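PDB 7LQX: glycosyl hydrolase BlGH5_18 from Bifidobacterium longum subsp. infantis, which probably hydrolyses beta-mannosidic linkages in the core of N-glycans, as a glycosidase of family GH5, subfamily 18. Local coordinates for residues Gly208-Asp213 against Ala258-Ala263; Glu249-Ala254 against Ile297-Gln302; Glu391-Leu396 against Ala401-Val406. All coordinates share one frame; numbering follows the deposited sequence. Where two conformers were deposited one is given.

Contact 1 (Gly208-Asp213 against Ala258-Ala263)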
# COMPACT_ATOMS: atom_id res chain seq x y z
N GLY A 208 -15.78 11.08 14.83
CA GLY A 208 -15.50 10.31 16.03
C GLY A 208 -14.88 11.14 17.14
O GLY A 208 -15.08 10.84 18.32
N VAL A 209 -14.12 12.18 16.79
CA VAL A 209 -13.53 13.03 17.81
C VAL A 209 -14.60 13.66 18.68
O VAL A 209 -14.41 13.84 19.89
CB VAL A 209 -12.58 14.07 17.18
CG1 VAL A 209 -13.35 15.12 16.38
CG2 VAL A 209 -11.73 14.74 18.25
N TRP A 210 -15.76 13.99 18.10
CA TRP A 210 -16.84 14.64 18.83
C TRP A 210 -17.81 13.66 19.46
O TRP A 210 -18.45 13.98 20.47
CB TRP A 210 -17.65 15.59 17.90
CG TRP A 210 -16.76 16.56 17.22
CD1 TRP A 210 -16.44 16.57 15.90
CD2 TRP A 210 -16.00 17.61 17.82
NE1 TRP A 210 -15.54 17.58 15.63
CE2 TRP A 210 -15.25 18.22 16.80
CE3 TRP A 210 -15.89 18.11 19.12
CZ2 TRP A 210 -14.40 19.30 17.04
CZ3 TRP A 210 -15.04 19.17 19.35
CH2 TRP A 210 -14.31 19.75 18.31
N TYR A 211 -17.93 12.47 18.89
CA TYR A 211 -19.07 11.63 19.15
C TYR A 211 -18.74 10.29 19.81
O TYR A 211 -19.66 9.60 20.26
CB TYR A 211 -19.80 11.35 17.83
CG TYR A 211 -20.46 12.54 17.15
CD1 TYR A 211 -20.74 13.72 17.83
CD2 TYR A 211 -20.83 12.46 15.82
CE1 TYR A 211 -21.38 14.77 17.19
CE2 TYR A 211 -21.46 13.49 15.18
CZ TYR A 211 -21.74 14.65 15.86
OH TYR A 211 -22.40 15.69 15.24
N LEU A 212 -17.47 9.91 19.90
CA LEU A 212 -17.10 8.59 20.40
C LEU A 212 -16.41 8.68 21.76
O LEU A 212 -15.33 9.26 21.87
CB LEU A 212 -16.15 7.90 19.44
CG LEU A 212 -16.73 7.44 18.12
CD1 LEU A 212 -15.62 6.87 17.25
CD2 LEU A 212 -17.81 6.40 18.35
N ASP A 213 -17.00 8.06 22.77
CA ASP A 213 -16.34 8.02 24.07
C ASP A 213 -15.12 7.12 24.03
O ASP A 213 -15.06 6.16 23.26
CB ASP A 213 -17.32 7.55 25.14
CG ASP A 213 -18.28 8.64 25.53
OD1 ASP A 213 -17.81 9.68 26.06
OD2 ASP A 213 -19.48 8.49 25.24
N ALA A 258 -19.86 23.01 14.46
CA ALA A 258 -19.10 24.23 14.70
C ALA A 258 -19.34 24.75 16.11
O ALA A 258 -18.39 25.08 16.83
CB ALA A 258 -19.47 25.29 13.66
N GLU A 259 -20.60 24.80 16.54
CA GLU A 259 -20.91 25.28 17.89
C GLU A 259 -20.40 24.31 18.95
O GLU A 259 -19.91 24.74 20.00
CB GLU A 259 -22.41 25.49 18.05
CG GLU A 259 -22.97 26.63 17.20
CD GLU A 259 -22.28 27.96 17.45
OE1 GLU A 259 -21.74 28.18 18.56
OE2 GLU A 259 -22.27 28.80 16.53
N LEU A 260 -20.51 23.01 18.70
CA LEU A 260 -19.98 22.03 19.64
C LEU A 260 -18.50 22.25 19.86
O LEU A 260 -18.01 22.23 20.99
CB LEU A 260 -20.27 20.62 19.12
CG LEU A 260 -19.79 19.46 19.99
CD1 LEU A 260 -20.46 19.45 21.34
CD2 LEU A 260 -20.06 18.15 19.25
N SER A 261 -17.75 22.50 18.78
CA SER A 261 -16.32 22.69 18.93
C SER A 261 -16.00 23.91 19.77
O SER A 261 -15.04 23.90 20.55
CB SER A 261 -15.65 22.76 17.55
OG SER A 261 -15.85 24.00 16.90
N ARG A 262 -16.82 24.96 19.67
CA ARG A 262 -16.58 26.17 20.44
C ARG A 262 -16.65 25.92 21.94
O ARG A 262 -16.02 26.64 22.72
CB ARG A 262 -17.59 27.25 20.06
CG ARG A 262 -17.37 27.84 18.68
CD ARG A 262 -18.47 28.85 18.40
NE ARG A 262 -18.33 30.06 19.21
CZ ARG A 262 -19.32 30.92 19.44
NH1 ARG A 262 -20.54 30.68 19.00
NH2 ARG A 262 -19.07 32.03 20.14
N ALA A 263 -17.44 24.93 22.37
CA ALA A 263 -17.50 24.63 23.80
C ALA A 263 -16.12 24.34 24.36
O ALA A 263 -15.84 24.64 25.53
CB ALA A 263 -18.41 23.43 24.03
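Trp-210 brings the far end of its six-membered ring obliquely against Ser-261, where CH2 comes to 3.4 Å from the CB of Ser-261 and 3.6 Å from its CA. The small serine suits this place, because it lets the indole come right up to the helix backbone. Nearer the root of the indole, CD2 of Leu-260 sits 3.8 Å from CB of Trp-210, each side chain running back alongside the other. The same methyl also reaches CE1 of Tyr-211 at 4.2 Å, so one leucine branch serves two aromatic neighbours. Leu-260 can do this because its CG stands anti to its own backbone N (chi1 -180°), which carries the branch out toward helix 208-211.

In a second layer, CG1 of Val-209 lies 3.3 Å above one face of the Trp-210 ring, and Leu-257, Phe-264 and Thr-229 also pack on the indole. The hydroxyl of Ser-261 turns back to its own helix and donates to the O of Ala-258 at 2.8 Å; that carbonyl also takes the N-H of Arg-262, both donors arriving from one face of its plane. With an alanine in place of Trp-210, the packing surface of Leu-260 and Ser-261 would probably be lost and a gap left between the two helices.

The contact packs short helix 208-211, after barrel strand 200-202, on outer helix 248-264. No hydrogen bond crosses between the segments. The buried serine hydroxyl finds its partner within its own helix, so the joint depends on shape and on the exclusion of water.

Contact 2 (Glu249-Ala254 against Ile297-Gln302)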
# COMPACT_ATOMS: atom_id res chain seq x y z
N GLU A 249 -32.73 19.10 11.20
CA GLU A 249 -31.54 18.56 11.84
C GLU A 249 -30.48 18.26 10.79
O GLU A 249 -29.28 18.50 10.99
CB GLU A 249 -31.88 17.29 12.62
CG GLU A 249 -32.70 17.50 13.88
CD GLU A 249 -34.20 17.48 13.64
OE1 GLU A 249 -34.65 17.48 12.47
OE2 GLU A 249 -34.96 17.45 14.64
N CYS A 250 -30.90 17.72 9.65
CA CYS A 250 -29.97 17.39 8.58
C CYS A 250 -29.20 18.62 8.11
O CYS A 250 -27.97 18.60 8.02
CB CYS A 250 -30.74 16.73 7.43
SG CYS A 250 -29.67 16.09 6.16
N THR A 251 -29.90 19.72 7.82
CA THR A 251 -29.21 20.91 7.33
C THR A 251 -28.51 21.69 8.43
O THR A 251 -27.67 22.53 8.12
CB THR A 251 -30.17 21.83 6.57
OG1 THR A 251 -31.27 22.15 7.42
CG2 THR A 251 -30.64 21.19 5.28
N ALA A 252 -28.82 21.43 9.70
CA ALA A 252 -28.17 22.09 10.82
C ALA A 252 -26.91 21.38 11.28
O ALA A 252 -26.22 21.90 12.16
CB ALA A 252 -29.13 22.20 12.01
N HIS A 253 -26.56 20.23 10.71
CA HIS A 253 -25.49 19.43 11.29
C HIS A 253 -24.15 20.15 11.29
O HIS A 253 -23.38 20.04 12.25
CB HIS A 253 -25.37 18.08 10.58
CG HIS A 253 -24.40 17.14 11.23
ND1 HIS A 253 -23.07 17.09 10.87
CD2 HIS A 253 -24.56 16.27 12.25
CE1 HIS A 253 -22.45 16.21 11.64
NE2 HIS A 253 -23.33 15.70 12.49
N ALA A 254 -23.83 20.87 10.21
CA ALA A 254 -22.53 21.54 10.14
C ALA A 254 -22.45 22.66 11.17
O ALA A 254 -21.44 22.81 11.86
CB ALA A 254 -22.26 22.07 8.74
N ILE A 297 -25.16 25.85 4.39
CA ILE A 297 -24.24 26.98 4.50
C ILE A 297 -24.91 28.15 5.20
O ILE A 297 -24.30 28.79 6.06
CB ILE A 297 -23.67 27.35 3.12
CG1 ILE A 297 -22.77 26.21 2.64
CG2 ILE A 297 -22.91 28.66 3.20
CD1 ILE A 297 -22.40 26.31 1.18
N ALA A 298 -26.16 28.45 4.86
CA ALA A 298 -26.85 29.54 5.54
C ALA A 298 -26.93 29.29 7.03
O ALA A 298 -26.82 30.23 7.84
CB ALA A 298 -28.25 29.72 4.95
N LYS A 299 -27.13 28.04 7.44
CA LYS A 299 -27.12 27.73 8.87
C LYS A 299 -25.72 27.82 9.45
O LYS A 299 -25.51 28.44 10.50
CB LYS A 299 -27.75 26.35 9.13
CG LYS A 299 -29.28 26.34 8.97
CD LYS A 299 -29.90 25.02 9.39
CE LYS A 299 -31.40 25.02 9.24
NZ LYS A 299 -32.01 23.89 10.00
N ALA A 300 -24.73 27.22 8.78
CA ALA A 300 -23.37 27.26 9.30
C ALA A 300 -22.89 28.70 9.52
O ALA A 300 -22.17 28.98 10.49
CB ALA A 300 -22.42 26.51 8.37
N ALA A 301 -23.27 29.61 8.64
CA ALA A 301 -22.86 31.01 8.75
C ALA A 301 -23.44 31.68 9.99
O ALA A 301 -23.05 32.81 10.29
CB ALA A 301 -23.25 31.77 7.49
N GLN A 302 -24.36 31.03 10.70
CA GLN A 302 -24.83 31.57 11.97
C GLN A 302 -23.78 31.46 13.06
O GLN A 302 -23.92 32.09 14.11
CB GLN A 302 -26.11 30.87 12.40
CG GLN A 302 -27.27 31.17 11.48
CD GLN A 302 -28.47 30.29 11.72
OE1 GLN A 302 -28.56 29.61 12.75
NE2 GLN A 302 -29.40 30.28 10.78
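Lys-299 meets Thr-251 and Ala-252 without the help of any ring: the flat group at this interface is the peptide joining those two residues, and the lysine chain passes over one face of it, CD lying above the plane. This CD of Lys-299 is 3.6 Å from the O of Thr-251 and 3.7 Å from the CA of Ala-252. The imidazole of His-253 lies on the far side of its helix, where ND1 is hydrogen-bonded to OG of Ser-233 and where Val-235 and Phe-390 pack on it.

Lys-299 suits this place because its long aliphatic run can cover backbone while its amine travels on to polar company. The chain is extended beyond CG, having left the backbone with CG anti to the carbonyl carbon (chi1 -74°). Its NZ makes a weak hydrogen bond, 3.2 Å, to OG1 of Thr-251 and passes 3.9 Å from CB of Ala-252. NE2 of His-397 and the O of Gly-248 lie just beyond, so the amine has two firmer partners besides the threonine. A charged lysine donating to NE2 would probably favour a neutral imidazole on His-397.

Further along, Ala-254 and Ala-300 let the backbones come near, their CA atoms 5.8 Å apart. CB of Ala-254, pointing at the other helix, touches CB of Ala-300, which lies beside it, at 4.5 Å.

Helices 248-264 and 289-300 follow strands 229-233 and 272-277, neighbours in the parallel sheet. This is the packing of successive outer helices in a (beta/alpha)8 barrel, the fold of family GH5.

Contact 3 (Glu391-Leu396 against Ala401-Val406)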
# COMPACT_ATOMS: atom_id res chain seq x y z
N GLU A 391 -29.96 16.60 20.65
CA GLU A 391 -31.38 16.92 20.49
C GLU A 391 -31.78 18.19 21.24
O GLU A 391 -32.62 18.95 20.74
CB GLU A 391 -32.23 15.72 20.86
CG GLU A 391 -31.98 14.57 19.88
CD GLU A 391 -32.97 13.43 19.95
OE1 GLU A 391 -33.69 13.29 20.96
OE2 GLU A 391 -33.00 12.65 18.98
N ARG A 392 -31.20 18.45 22.41
CA ARG A 392 -31.49 19.72 23.08
C ARG A 392 -31.03 20.90 22.23
O ARG A 392 -31.76 21.90 22.08
CB ARG A 392 -30.84 19.76 24.46
CG ARG A 392 -31.48 18.82 25.45
CD ARG A 392 -30.78 18.91 26.80
NE ARG A 392 -31.36 18.01 27.79
CZ ARG A 392 -32.44 18.29 28.52
NH1 ARG A 392 -33.06 19.45 28.35
NH2 ARG A 392 -32.88 17.43 29.42
N TRP A 393 -29.82 20.82 21.69
CA TRP A 393 -29.34 21.89 20.81
C TRP A 393 -30.27 22.05 19.62
O TRP A 393 -30.65 23.16 19.25
CB TRP A 393 -27.89 21.63 20.38
CG TRP A 393 -27.32 22.78 19.61
CD1 TRP A 393 -26.58 23.82 20.11
CD2 TRP A 393 -27.47 23.03 18.20
NE1 TRP A 393 -26.25 24.69 19.10
CE2 TRP A 393 -26.79 24.24 17.92
CE3 TRP A 393 -28.12 22.36 17.15
CZ2 TRP A 393 -26.74 24.78 16.64
CZ3 TRP A 393 -28.06 22.90 15.89
CH2 TRP A 393 -27.37 24.10 15.64
N MSE A 394 -30.66 20.93 18.99
CA MSE A 394 -31.53 20.98 17.82
C MSE A 394 -32.86 21.65 18.14
O MSE A 394 -33.41 22.38 17.30
CB MSE A 394 -31.74 19.58 17.24
CG MSE A 394 -30.51 19.00 16.58
SE MSE A 394 -30.05 20.01 15.00
CE MSE A 394 -28.28 19.29 14.74
N ARG A 395 -33.39 21.41 19.34
CA ARG A 395 -34.67 22.01 19.71
C ARG A 395 -34.53 23.52 19.86
O ARG A 395 -35.35 24.28 19.33
CB ARG A 395 -35.17 21.40 21.01
CG ARG A 395 -36.64 21.68 21.27
CD ARG A 395 -36.99 21.50 22.73
NE ARG A 395 -36.56 22.66 23.51
CZ ARG A 395 -35.54 22.67 24.37
NH1 ARG A 395 -34.82 21.57 24.60
NH2 ARG A 395 -35.23 23.79 25.01
N LEU A 396 -33.50 23.97 20.58
CA LEU A 396 -33.24 25.39 20.73
C LEU A 396 -32.98 26.05 19.38
O LEU A 396 -33.42 27.19 19.14
CB LEU A 396 -32.07 25.60 21.68
CG LEU A 396 -32.40 25.35 23.15
CD1 LEU A 396 -31.11 25.20 23.95
CD2 LEU A 396 -33.28 26.46 23.72
N ALA A 401 -33.41 30.18 19.17
CA ALA A 401 -32.67 30.68 20.32
C ALA A 401 -31.19 30.89 20.03
O ALA A 401 -30.45 31.31 20.93
CB ALA A 401 -32.82 29.74 21.51
N ARG A 402 -30.74 30.59 18.82
CA ARG A 402 -29.34 30.72 18.43
C ARG A 402 -28.43 30.05 19.45
O ARG A 402 -27.52 30.67 19.99
CB ARG A 402 -28.94 32.18 18.26
CG ARG A 402 -29.49 32.87 17.03
CD ARG A 402 -28.90 34.29 16.92
NE ARG A 402 -27.44 34.30 16.83
CZ ARG A 402 -26.76 33.97 15.73
NH1 ARG A 402 -27.42 33.59 14.64
NH2 ARG A 402 -25.44 34.00 15.71
N PRO A 403 -28.65 28.77 19.74
CA PRO A 403 -27.87 28.13 20.80
C PRO A 403 -26.42 27.90 20.40
O PRO A 403 -26.09 27.63 19.24
CB PRO A 403 -28.57 26.79 21.00
CG PRO A 403 -29.15 26.47 19.63
CD PRO A 403 -29.61 27.83 19.12
N THR A 404 -25.56 27.97 21.40
CA THR A 404 -24.24 27.38 21.33
C THR A 404 -24.17 26.25 22.36
O THR A 404 -25.17 25.84 22.93
CB THR A 404 -23.16 28.46 21.49
OG1 THR A 404 -21.87 27.89 21.22
CG2 THR A 404 -23.17 29.08 22.89
N LEU A 405 -22.97 25.73 22.55
CA LEU A 405 -22.70 24.72 23.58
C LEU A 405 -21.58 25.24 24.46
O LEU A 405 -20.63 25.84 23.96
CB LEU A 405 -22.31 23.38 22.96
CG LEU A 405 -23.54 22.82 22.22
CD1 LEU A 405 -23.32 22.79 20.72
CD2 LEU A 405 -24.00 21.48 22.76
N VAL A 406 -21.69 24.99 25.76
CA VAL A 406 -20.65 25.37 26.70
C VAL A 406 -20.37 24.19 27.62
O VAL A 406 -21.22 23.31 27.81
CB VAL A 406 -21.00 26.62 27.53
CG1 VAL A 406 -21.25 27.81 26.63
CG2 VAL A 406 -22.20 26.35 28.42
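Ala-401 opens the return from helix 388-399 to the strand, its N-H bonded to the O of Leu-396 at 3.0 Å with an angle of 162° at the hydrogen. Its small CB fits beside CD2 of Leu-396, 4.0 Å away. Arg-402 then turns the chain in a left-handed backbone conformation; its side chain leaves the contact, and NH2 bonds to the O of Gln-302.

Pro-403 follows and meets the helix most intimately. Its CG lies over one face of the Trp-393 indole, 3.6 Å from the centroid of the five-membered ring, in a CH-pi contact. The same CG touches CB of Leu-396 at 3.7 Å. The carbonyl O of Pro-403 also accepts a weak, bent hydrogen bond from NE1 of Trp-393, at 2.9 Å, so the proline offers the indole both an apolar surface and an acceptor. With its CG anti to the backbone N (chi1 -174°), Trp-393 reaches across to the strand.

Thr-404 directs its side chain the other way, its OG1 to Glu-259, but its O stands at the edge of the indole, 3.7 Å from CD1 of Trp-393. Leu-405 brings its CD1 to 3.5 Å from CD1 of Trp-393, crossing the indole at about a right angle.

The axis of helix segment 391-396 runs at 152° to strand segment 403-406, nearly antiparallel, as expected where a beta-alpha-beta crossover comes back to its sheet. Through Thr-404 and Val-406 the strand pairs with strand 365-369, while Leu-255 of helix 248-264 packs on Trp-393.

Overall arrangement
Contacts 1 and 2 both use helix 248-264, an outer helix of the barrel: contact 2 takes its first part, contact 1 its later turns. Their centres lie about 15 Å apart, and their segments alternate along the chain. Contact 3 comes after both, in the small parallel sheet that follows the barrel, with its centre about 14 Å from that of contact 1 and 12 Å from that of contact 2. It nonetheless touches both: Leu-260 and Ala-263 pack on Leu-405, and the selenium of selenomethionine Met-394 packs on Glu-249 and Ala-252. Helix 248-264 thus faces its barrel neighbours and the C-terminal beta-alpha-beta unit, joining the two parts of the protein.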